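Local coordinates for protein probable fatty acyl-CoA transferase Rv3272 (Mycobacterium tuberculosis, PDB 5YX6) that binds fatty acyl-CoAs of varying chain length, palmitoyl-CoA most tightly, and probably acts in fatty acid metabolism as a homodimeric family III CoA transferase, at residues Q203-M206 with Y207-A210; V148-E152 with A153-T157; T341-F344 with A345-L349; L274-I278 with G279-L283. One frame throughout, in Å; residues are numbered along the deposited sequence.

Interaction 1 (Q203-M206 with Y207-A210)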
loop_
_atom_site.group_PDB
_atom_site.type_symbol
_atom_site.label_atom_id
_atom_site.label_comp_id
_atom_site.label_asym_id
_atom_site.label_seq_id
_atom_site.Cartn_x
_atom_site.Cartn_y
_atom_site.Cartn_z
ATOM N N GLN A 203 12.018 1.390 -11.862
ATOM C CA GLN A 203 11.285 0.135 -12.041
ATOM C C GLN A 203 10.582 -0.281 -10.752
ATOM O O GLN A 203 11.169 -0.260 -9.669
ATOM C CB GLN A 203 12.216 -0.983 -12.525
ATOM C CG GLN A 203 12.749 -0.761 -13.936
ATOM C CD GLN A 203 13.723 -1.839 -14.394
ATOM O OE1 GLN A 203 14.918 -1.778 -14.100
ATOM N NE2 GLN A 203 13.217 -2.822 -15.137
ATOM N N VAL A 204 9.307 -0.628 -10.878
ATOM C CA VAL A 204 8.506 -1.081 -9.747
ATOM C C VAL A 204 7.773 -2.366 -10.117
ATOM O O VAL A 204 7.066 -2.410 -11.124
ATOM C CB VAL A 204 7.481 -0.018 -9.316
ATOM C CG1 VAL A 204 6.569 -0.565 -8.219
ATOM C CG2 VAL A 204 8.179 1.236 -8.849
ATOM N N ALA A 205 7.976 -3.421 -9.331
ATOM C CA ALA A 205 7.269 -4.689 -9.541
ATOM C C ALA A 205 6.172 -4.889 -8.494
ATOM O O ALA A 205 6.401 -4.685 -7.296
ATOM C CB ALA A 205 8.240 -5.847 -9.518
ATOM N N MET A 206 4.979 -5.263 -8.950
ATOM C CA MET A 206 3.859 -5.501 -8.047
ATOM C C MET A 206 4.210 -6.590 -7.038
ATOM O O MET A 206 3.854 -6.511 -5.857
ATOM C CB MET A 206 2.600 -5.878 -8.825
ATOM C CG MET A 206 1.837 -4.693 -9.426
ATOM S SD MET A 206 0.581 -5.213 -10.632
ATOM C CE MET A 206 -0.500 -6.208 -9.611
ATOM N N TYR A 207 4.922 -7.603 -7.508
ATOM C CA TYR A 207 5.377 -8.662 -6.630
ATOM C C TYR A 207 6.242 -8.119 -5.495
ATOM O O TYR A 207 6.056 -8.493 -4.331
ATOM C CB TYR A 207 6.143 -9.708 -7.428
ATOM C CG TYR A 207 6.619 -10.887 -6.610
ATOM C CD1 TYR A 207 5.741 -11.901 -6.244
ATOM C CD2 TYR A 207 7.953 -11.013 -6.250
ATOM C CE1 TYR A 207 6.175 -12.993 -5.517
ATOM C CE2 TYR A 207 8.394 -12.099 -5.526
ATOM C CZ TYR A 207 7.502 -13.087 -5.168
ATOM O OH TYR A 207 7.940 -14.170 -4.449
ATOM N N ASP A 208 7.181 -7.237 -5.842
ATOM C CA ASP A 208 8.089 -6.645 -4.857
ATOM C C ASP A 208 7.318 -5.835 -3.825
ATOM O O ASP A 208 7.637 -5.867 -2.643
ATOM C CB ASP A 208 9.144 -5.768 -5.539
ATOM C CG ASP A 208 10.120 -6.574 -6.387
ATOM O OD1 ASP A 208 10.034 -7.820 -6.340
ATOM O OD2 ASP A 208 10.969 -5.969 -7.093
ATOM N N VAL A 209 6.292 -5.126 -4.279
ATOM C CA VAL A 209 5.442 -4.371 -3.380
ATOM C C VAL A 209 4.695 -5.295 -2.419
ATOM O O VAL A 209 4.609 -5.015 -1.226
ATOM C CB VAL A 209 4.444 -3.514 -4.155
ATOM C CG1 VAL A 209 3.510 -2.794 -3.184
ATOM C CG2 VAL A 209 5.192 -2.504 -5.042
ATOM N N ALA A 210 4.165 -6.397 -2.946
ATOM C CA ALA A 210 3.395 -7.346 -2.150
ATOM C C ALA A 210 4.264 -7.995 -1.085
ATOM O O ALA A 210 3.854 -8.107 0.072
ATOM C CB ALA A 210 2.774 -8.411 -3.036
HETATM O O HOH W 1 10.345 -3.499 -7.813
#
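Ala205 and Val209 meet where a strand turns directly into a helix, and two backbone bonds define the first helical turn. Ala205, at the N-cap position, gives its carbonyl O to Val209 N at 3.1 Å, with the donor in the carbonyl plane and an N-H...O angle of 158°. One residue on, Met206 O accepts from Ala210 N at 2.9 Å, here with the donor tilted 19° from the plane.

A water adds a polar link: it accepts from Ala205 N at 2.8 Å and donates to Asp208 OD2 at 2.6 Å. The Asp208 carboxylate also lies against the methyl of Ala205, CB to OD2 3.7 Å, because chi1 of -68° folds CG back beside its own backbone N. Both oxygens have partners on the second subunit, OD1 a hydrogen bond from Asn347 and OD2 a salt bridge with Arg364, consistent with a carboxylate kept ionised.

The apolar part is small. Val204 CG1, the branch anti to its backbone N, reaches Val209 CG2 at 4.0 Å, and the same CG2 lies 3.4 Å from Ala205 O.

Strand 201-205 is the outermost of the parallel sheet within its chain and pairs there with strand 126-131, while Gln203 joins an antiparallel ladder with the second subunit. Met206 turns to helix 173-196, where its side chain touches Asp175, the inferred nucleophile.

Interaction 2 (V148-E152 with A153-T157)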
loop_
_atom_site.group_PDB
_atom_site.type_symbol
_atom_site.label_atom_id
_atom_site.label_comp_id
_atom_site.label_asym_id
_atom_site.label_seq_id
_atom_site.Cartn_x
_atom_site.Cartn_y
_atom_site.Cartn_z
ATOM N N VAL A 148 -3.694 -12.875 -8.479
ATOM C CA VAL A 148 -2.703 -13.926 -8.651
ATOM C C VAL A 148 -1.348 -13.529 -8.067
ATOM O O VAL A 148 -0.643 -14.358 -7.498
ATOM C CB VAL A 148 -2.550 -14.288 -10.147
ATOM C CG1 VAL A 148 -1.445 -15.300 -10.342
ATOM C CG2 VAL A 148 -3.842 -14.868 -10.656
ATOM N N VAL A 149 -0.971 -12.264 -8.245
ATOM C CA VAL A 149 0.259 -11.743 -7.653
ATOM C C VAL A 149 0.205 -11.789 -6.114
ATOM O O VAL A 149 1.176 -12.173 -5.465
ATOM C CB VAL A 149 0.534 -10.293 -8.123
ATOM C CG1 VAL A 149 1.702 -9.678 -7.348
ATOM C CG2 VAL A 149 0.778 -10.261 -9.625
ATOM N N ALA A 150 -0.939 -11.409 -5.549
ATOM C CA ALA A 150 -1.156 -11.463 -4.097
ATOM C C ALA A 150 -0.955 -12.873 -3.541
ATOM O O ALA A 150 -0.289 -13.062 -2.523
ATOM C CB ALA A 150 -2.556 -10.967 -3.758
ATOM N N ALA A 151 -1.529 -13.859 -4.227
ATOM C CA ALA A 151 -1.463 -15.253 -3.799
ATOM C C ALA A 151 -0.074 -15.840 -4.013
ATOM O O ALA A 151 0.402 -16.638 -3.220
ATOM C CB ALA A 151 -2.511 -16.089 -4.536
ATOM N N GLU A 152 0.575 -15.457 -5.098
ATOM C CA GLU A 152 1.897 -15.985 -5.381
ATOM C C GLU A 152 2.929 -15.401 -4.395
ATOM O O GLU A 152 3.936 -16.048 -4.085
ATOM C CB GLU A 152 2.279 -15.717 -6.844
ATOM C CG GLU A 152 3.563 -16.415 -7.270
ATOM C CD GLU A 152 3.727 -16.538 -8.782
ATOM O OE1 GLU A 152 2.840 -16.089 -9.544
ATOM O OE2 GLU A 152 4.754 -17.101 -9.209
ATOM N N ALA A 153 2.663 -14.193 -3.892
ATOM C CA ALA A 153 3.539 -13.544 -2.901
ATOM C C ALA A 153 3.237 -13.940 -1.442
ATOM O O ALA A 153 3.865 -13.430 -0.505
ATOM C CB ALA A 153 3.458 -12.046 -3.042
ATOM N N GLY A 154 2.237 -14.788 -1.238
ATOM C CA GLY A 154 2.001 -15.323 0.090
ATOM C C GLY A 154 0.856 -14.754 0.910
ATOM O O GLY A 154 0.710 -15.107 2.077
ATOM N N MET A 155 0.019 -13.919 0.303
ATOM C CA MET A 155 -0.968 -13.162 1.071
ATOM C C MET A 155 -2.190 -13.958 1.534
ATOM O O MET A 155 -3.071 -13.399 2.188
ATOM C CB MET A 155 -1.436 -11.954 0.264
ATOM C CG MET A 155 -0.374 -10.880 0.165
ATOM S SD MET A 155 -0.921 -9.424 -0.734
ATOM C CE MET A 155 0.306 -8.235 -0.177
ATOM N N THR A 156 -2.227 -15.255 1.240
ATOM C CA THR A 156 -3.320 -16.104 1.707
ATOM C C THR A 156 -2.932 -16.813 3.002
ATOM O O THR A 156 -3.762 -17.480 3.618
ATOM C CB THR A 156 -3.753 -17.185 0.639
ATOM O OG1 THR A 156 -2.728 -18.178 0.478
ATOM C CG2 THR A 156 -4.067 -16.552 -0.718
ATOM N N THR A 157 -1.672 -16.667 3.406
ATOM C CA THR A 157 -1.134 -17.399 4.552
ATOM C C THR A 157 -1.885 -17.127 5.864
ATOM O O THR A 157 -2.212 -15.979 6.182
ATOM C CB THR A 157 0.366 -17.060 4.769
ATOM O OG1 THR A 157 1.103 -17.316 3.567
ATOM C CG2 THR A 157 0.960 -17.883 5.897
HETATM O O HOH W 2 -0.633 -17.033 -0.711
#
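Met155 meets Ala150 within the Schellman motif that ends helix 146-152, its backbone N supplying one of the motif's two bonds. These return into the last turn: Met155 N to Ala150 O at 3.0 Å, N-H...O angle 160°, and the weak Gly154 N to Ala151 O at 3.3 Å. Gly154 has phi 103°, a backbone setting in which a CB would be pressed against the preceding carbonyl oxygen. Before them, Ala153 N bonds Val149 O in the ordinary helical manner.

Along the Met155 side chain, CB sits 3.2 Å from Ala150 O, the same oxygen that the backbone N grips. CG, placed beside the backbone N and anti to the carbonyl carbon (chi1 -72°), remains near that oxygen. SD then comes alongside the Ala150 methyl, 3.8 Å from its CB. Because the chain is extended beyond CG, the terminal CE runs on past Ala150 and reaches the carbonyl O of Ala210 in helix 206-213; Leu173 and Val174 of helix 173-196 also border this side chain.

Ala151 carries the other flank, its CB 4.1 Å from Thr156 CG2. Glu152 directs its carboxylate out of the cap to a salt bridge with Arg142, and the loop itself packs on residues such as Ala332 and His333 of the second subunit.

After the cap, Gly154 to Thr157 form a type I turn, in which Gly154 O receives both Thr157 N and Thr157 OG1. A water bridges the cap and the turn, donating to Ala151 O and accepting from Thr156 OG1, each at 2.7 Å.

Interaction 3 (T341-F344 with A345-L349)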
loop_
_atom_site.group_PDB
_atom_site.type_symbol
_atom_site.label_atom_id
_atom_site.label_comp_id
_atom_site.label_asym_id
_atom_site.label_seq_id
_atom_site.Cartn_x
_atom_site.Cartn_y
_atom_site.Cartn_z
ATOM N N THR A 341 -20.312 6.462 8.434
ATOM C CA THR A 341 -19.802 6.814 9.757
ATOM C C THR A 341 -19.460 8.295 9.804
ATOM O O THR A 341 -19.174 8.891 8.763
ATOM C CB THR A 341 -18.546 6.004 10.127
ATOM O OG1 THR A 341 -17.481 6.331 9.219
ATOM C CG2 THR A 341 -18.835 4.512 10.070
ATOM N N PRO A 342 -19.509 8.896 11.011
ATOM C CA PRO A 342 -19.145 10.300 11.210
ATOM C C PRO A 342 -17.671 10.545 10.933
ATOM O O PRO A 342 -17.319 11.625 10.480
ATOM C CB PRO A 342 -19.468 10.549 12.692
ATOM C CG PRO A 342 -20.386 9.456 13.078
ATOM C CD PRO A 342 -19.994 8.280 12.258
ATOM N N LEU A 343 -16.830 9.557 11.226
ATOM C CA LEU A 343 -15.407 9.648 10.930
ATOM C C LEU A 343 -15.166 9.815 9.434
ATOM O O LEU A 343 -14.379 10.661 9.007
ATOM C CB LEU A 343 -14.671 8.404 11.434
ATOM C CG LEU A 343 -13.214 8.279 10.978
ATOM C CD1 LEU A 343 -12.412 9.467 11.474
ATOM C CD2 LEU A 343 -12.594 6.968 11.459
ATOM N N PHE A 344 -15.845 8.990 8.646
ATOM C CA PHE A 344 -15.710 9.026 7.200
ATOM C C PHE A 344 -16.122 10.383 6.660
ATOM O O PHE A 344 -15.465 10.933 5.773
ATOM C CB PHE A 344 -16.539 7.918 6.549
ATOM C CG PHE A 344 -16.326 7.795 5.077
ATOM C CD1 PHE A 344 -17.066 8.558 4.185
ATOM C CD2 PHE A 344 -15.381 6.917 4.578
ATOM C CE1 PHE A 344 -16.864 8.452 2.829
ATOM C CE2 PHE A 344 -15.176 6.809 3.214
ATOM C CZ PHE A 344 -15.918 7.577 2.344
ATOM N N ALA A 345 -17.208 10.926 7.201
ATOM C CA ALA A 345 -17.692 12.226 6.761
ATOM C C ALA A 345 -16.698 13.321 7.138
ATOM O O ALA A 345 -16.459 14.270 6.391
ATOM C CB ALA A 345 -19.054 12.508 7.368
ATOM N N GLU A 346 -16.116 13.159 8.314
ATOM C CA GLU A 346 -15.158 14.101 8.874
ATOM C C GLU A 346 -13.884 14.277 8.029
ATOM O O GLU A 346 -13.302 15.355 8.002
ATOM C CB GLU A 346 -14.809 13.639 10.287
ATOM C CG GLU A 346 -13.884 14.532 11.067
ATOM C CD GLU A 346 -13.789 14.095 12.516
ATOM O OE1 GLU A 346 -12.701 13.629 12.912
ATOM O OE2 GLU A 346 -14.808 14.188 13.245
ATOM N N ASN A 347 -13.455 13.222 7.343
ATOM C CA ASN A 347 -12.179 13.241 6.630
ATOM C C ASN A 347 -12.287 13.697 5.179
ATOM O O ASN A 347 -11.284 13.737 4.465
ATOM C CB ASN A 347 -11.526 11.865 6.681
ATOM C CG ASN A 347 -10.837 11.608 7.994
ATOM O OD1 ASN A 347 -11.006 12.360 8.942
ATOM N ND2 ASN A 347 -10.065 10.537 8.063
ATOM N N ASP A 348 -13.501 14.045 4.760
ATOM C CA ASP A 348 -13.721 14.680 3.474
ATOM C C ASP A 348 -13.109 13.824 2.364
ATOM O O ASP A 348 -12.259 14.272 1.582
ATOM C CB ASP A 348 -13.130 16.090 3.498
ATOM C CG ASP A 348 -13.565 16.926 2.325
ATOM O OD1 ASP A 348 -14.531 16.518 1.640
ATOM O OD2 ASP A 348 -12.950 17.995 2.097
ATOM N N LEU A 349 -13.536 12.569 2.322
ATOM C CA LEU A 349 -12.871 11.562 1.522
ATOM C C LEU A 349 -13.423 11.431 0.100
ATOM O O LEU A 349 -12.881 10.680 -0.702
ATOM C CB LEU A 349 -12.960 10.223 2.237
ATOM C CG LEU A 349 -11.932 10.007 3.335
ATOM C CD1 LEU A 349 -12.406 8.944 4.319
ATOM C CD2 LEU A 349 -10.620 9.594 2.691
HETATM O O HOH W 3 -16.183 12.200 3.560
#
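Thr341 opens the short helix 342-346 and bonds into it twice: its carbonyl O accepts from Ala345 N at 3.2 Å, and its OG1 accepts from Phe344 N, the side-chain bond of an N-cap. OG1 is also hydrogen-bonded to Val338 O, so the cap is tied to the preceding chain.

Pro342 follows at the first helical position. Its carbonyl O takes Glu346 N at 2.9 Å and lies 3.2 Å from Glu346 CB. The Glu346 carboxylate extends away to the second subunit, where His139 ND1 is hydrogen-bonded to OE2.

With Leu343 the bonding weakens as the helix ends. Asn347 N is shared between Leu343 O and Phe344 O in two weak bonds, at 3.2 and 3.4 Å. Leu343 CD1 comes within 4.1 Å of Asn347 OD1, while Asn347 ND2, besides its bond to Asp208 of the second subunit, donates to the backbone O of Tyr133 in that chain.

Phe344 supplies the main side-chain contact. With CG anti to the backbone N (chi1 -173°), its ring swings to Leu349, whose CD1 lies over one face, 4.0 Å from the centroid and 28° off the normal: a CH-pi contact. A water clamps the same two residues, donating to Phe344 O and accepting from Leu349 N. Between them Asp348 adopts positive phi, 55°, which turns the chain out of the helix.

Leu349 leads into strand 350-353 and shares a backbone bond with Arg364, just beyond strand 360-363; Leu343 packs against Tyr207 of helix 206-213 of the second subunit.

Interaction 4 (L274-I278 with G279-L283)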
loop_
_atom_site.group_PDB
_atom_site.type_symbol
_atom_site.label_atom_id
_atom_site.label_comp_id
_atom_site.label_asym_id
_atom_site.label_seq_id
_atom_site.Cartn_x
_atom_site.Cartn_y
_atom_site.Cartn_z
ATOM N N LEU A 274 -8.392 -2.154 30.954
ATOM C CA LEU A 274 -9.377 -3.041 30.343
ATOM C C LEU A 274 -10.037 -3.975 31.365
ATOM O O LEU A 274 -11.262 -4.042 31.452
ATOM C CB LEU A 274 -8.729 -3.857 29.226
ATOM C CG LEU A 274 -9.646 -4.881 28.557
ATOM C CD1 LEU A 274 -10.742 -4.154 27.804
ATOM C CD2 LEU A 274 -8.875 -5.790 27.618
ATOM N N CYS A 275 -9.224 -4.680 32.144
ATOM C CA CYS A 275 -9.739 -5.584 33.170
ATOM C C CYS A 275 -10.723 -4.912 34.130
ATOM O O CYS A 275 -11.766 -5.481 34.451
ATOM C CB CYS A 275 -8.593 -6.184 33.975
ATOM S SG CYS A 275 -7.522 -7.255 33.013
ATOM N N TYR A 276 -10.413 -3.699 34.579
ATOM C CA TYR A 276 -11.325 -3.021 35.492
ATOM C C TYR A 276 -12.608 -2.630 34.764
ATOM O O TYR A 276 -13.695 -2.708 35.335
ATOM C CB TYR A 276 -10.673 -1.783 36.132
ATOM C CG TYR A 276 -9.529 -2.127 37.067
ATOM C CD1 TYR A 276 -9.756 -2.732 38.305
ATOM C CD2 TYR A 276 -8.218 -1.842 36.710
ATOM C CE1 TYR A 276 -8.691 -3.061 39.151
ATOM C CE2 TYR A 276 -7.156 -2.160 37.543
ATOM C CZ TYR A 276 -7.392 -2.765 38.759
ATOM O OH TYR A 276 -6.316 -3.067 39.564
ATOM N N LEU A 277 -12.482 -2.196 33.510
ATOM C CA LEU A 277 -13.639 -1.698 32.757
ATOM C C LEU A 277 -14.667 -2.777 32.416
ATOM O O LEU A 277 -15.855 -2.488 32.331
ATOM C CB LEU A 277 -13.183 -1.001 31.462
ATOM C CG LEU A 277 -12.538 0.380 31.640
ATOM C CD1 LEU A 277 -12.014 0.932 30.322
ATOM C CD2 LEU A 277 -13.515 1.358 32.288
ATOM N N ILE A 278 -14.211 -4.011 32.211
ATOM C CA ILE A 278 -15.112 -5.122 31.904
ATOM C C ILE A 278 -15.582 -5.856 33.158
ATOM O O ILE A 278 -16.214 -6.912 33.070
ATOM C CB ILE A 278 -14.449 -6.153 30.974
ATOM C CG1 ILE A 278 -13.261 -6.798 31.687
ATOM C CG2 ILE A 278 -14.022 -5.498 29.671
ATOM C CD1 ILE A 278 -12.565 -7.851 30.891
ATOM N N GLY A 279 -15.242 -5.315 34.324
ATOM C CA GLY A 279 -15.685 -5.882 35.582
ATOM C C GLY A 279 -14.914 -7.123 35.983
ATOM O O GLY A 279 -15.479 -8.043 36.561
ATOM N N ARG A 280 -13.631 -7.178 35.654
ATOM C CA ARG A 280 -12.839 -8.359 35.985
ATOM C C ARG A 280 -11.464 -8.033 36.578
ATOM O O ARG A 280 -10.434 -8.364 35.983
ATOM C CB ARG A 280 -12.677 -9.245 34.744
ATOM C CG ARG A 280 -13.990 -9.834 34.206
ATOM C CD ARG A 280 -14.559 -10.920 35.148
ATOM N NE ARG A 280 -13.522 -11.885 35.505
ATOM C CZ ARG A 280 -13.276 -12.999 34.822
ATOM N NH1 ARG A 280 -14.008 -13.307 33.747
ATOM N NH2 ARG A 280 -12.297 -13.807 35.214
ATOM N N PRO A 281 -11.441 -7.391 37.762
ATOM C CA PRO A 281 -10.183 -7.039 38.439
ATOM C C PRO A 281 -9.291 -8.242 38.753
ATOM O O PRO A 281 -8.077 -8.084 38.912
ATOM C CB PRO A 281 -10.650 -6.382 39.742
ATOM C CG PRO A 281 -12.089 -6.048 39.533
ATOM C CD PRO A 281 -12.618 -7.051 38.576
ATOM N N ASP A 282 -9.888 -9.429 38.824
ATOM C CA ASP A 282 -9.160 -10.647 39.162
ATOM C C ASP A 282 -8.143 -10.991 38.091
ATOM O O ASP A 282 -7.144 -11.654 38.373
ATOM C CB ASP A 282 -10.133 -11.817 39.363
ATOM C CG ASP A 282 -10.923 -12.158 38.102
ATOM O OD1 ASP A 282 -11.850 -11.397 37.745
ATOM O OD2 ASP A 282 -10.645 -13.221 37.497
ATOM N N LEU A 283 -8.400 -10.539 36.864
ATOM C CA LEU A 283 -7.528 -10.849 35.731
ATOM C C LEU A 283 -6.189 -10.118 35.774
ATOM O O LEU A 283 -5.223 -10.557 35.153
ATOM C CB LEU A 283 -8.234 -10.543 34.413
ATOM C CG LEU A 283 -9.444 -11.428 34.109
ATOM C CD1 LEU A 283 -10.006 -11.100 32.738
ATOM C CD2 LEU A 283 -9.089 -12.909 34.225
#
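Cys275 O receives Arg280 N at 2.8 Å, the six-to-one bond of a Schellman motif that closes helix 268-277. The donor stands nearly in line with the C=O, at 164°. Its companion is Gly279 N to Tyr276 O, 3.2 Å, whose donor sits well above the carbonyl plane, 67° out of it. Gly279, with phi of 77°, is the C-prime residue. Behind the cap, Ile278 N is satisfied by Leu274 O; ahead of it, Leu283 N is satisfied by Arg280 O.

Apolar contacts fill in round these bonds. Cys275 SG meets Leu283 CB at 3.6 Å, Tyr276 CE1 meets Pro281 CB at 3.9 Å, and Ile278 CG1 lies against Arg280 CB. Ile278 also packs on helix 299-310.

The Arg280 guanidinium has several partners: Asp282, and Glu305 of helix 299-310 through a salt bridge to NH2; a bound benzamidine also lies near this side chain. Bends at chi2 and chi3 fold the group back over Leu283, whose CD1 lies 4.3 Å above its plane. Asp282 forms a salt bridge with it, gripped side-on, each oxygen using its syn lone pair: NE to OD1 at 2.8 Å and NH2 to OD2 at 2.9 Å.

Interactions 1 and 2 are buried and touch directly, Ala210 packing on Ala153 and Met155, so a helix start and a helix end share one core beside helix 173-196. Interaction 3, partly buried, has its nearest atoms about 20 Å from interaction 1 within the chain, yet across the dimer its Asn347 meets Asp208 of the other copy; interaction 2 touches the second subunit as well. Interaction 4 is also partly buried but touches no other chain, its centre about 39 Å from that of the chain. Interactions 2 and 4 are both Schellman caps, the first lined by methionine and alanine, the second bearing an arginine-aspartate salt bridge. Waters bridge the first three.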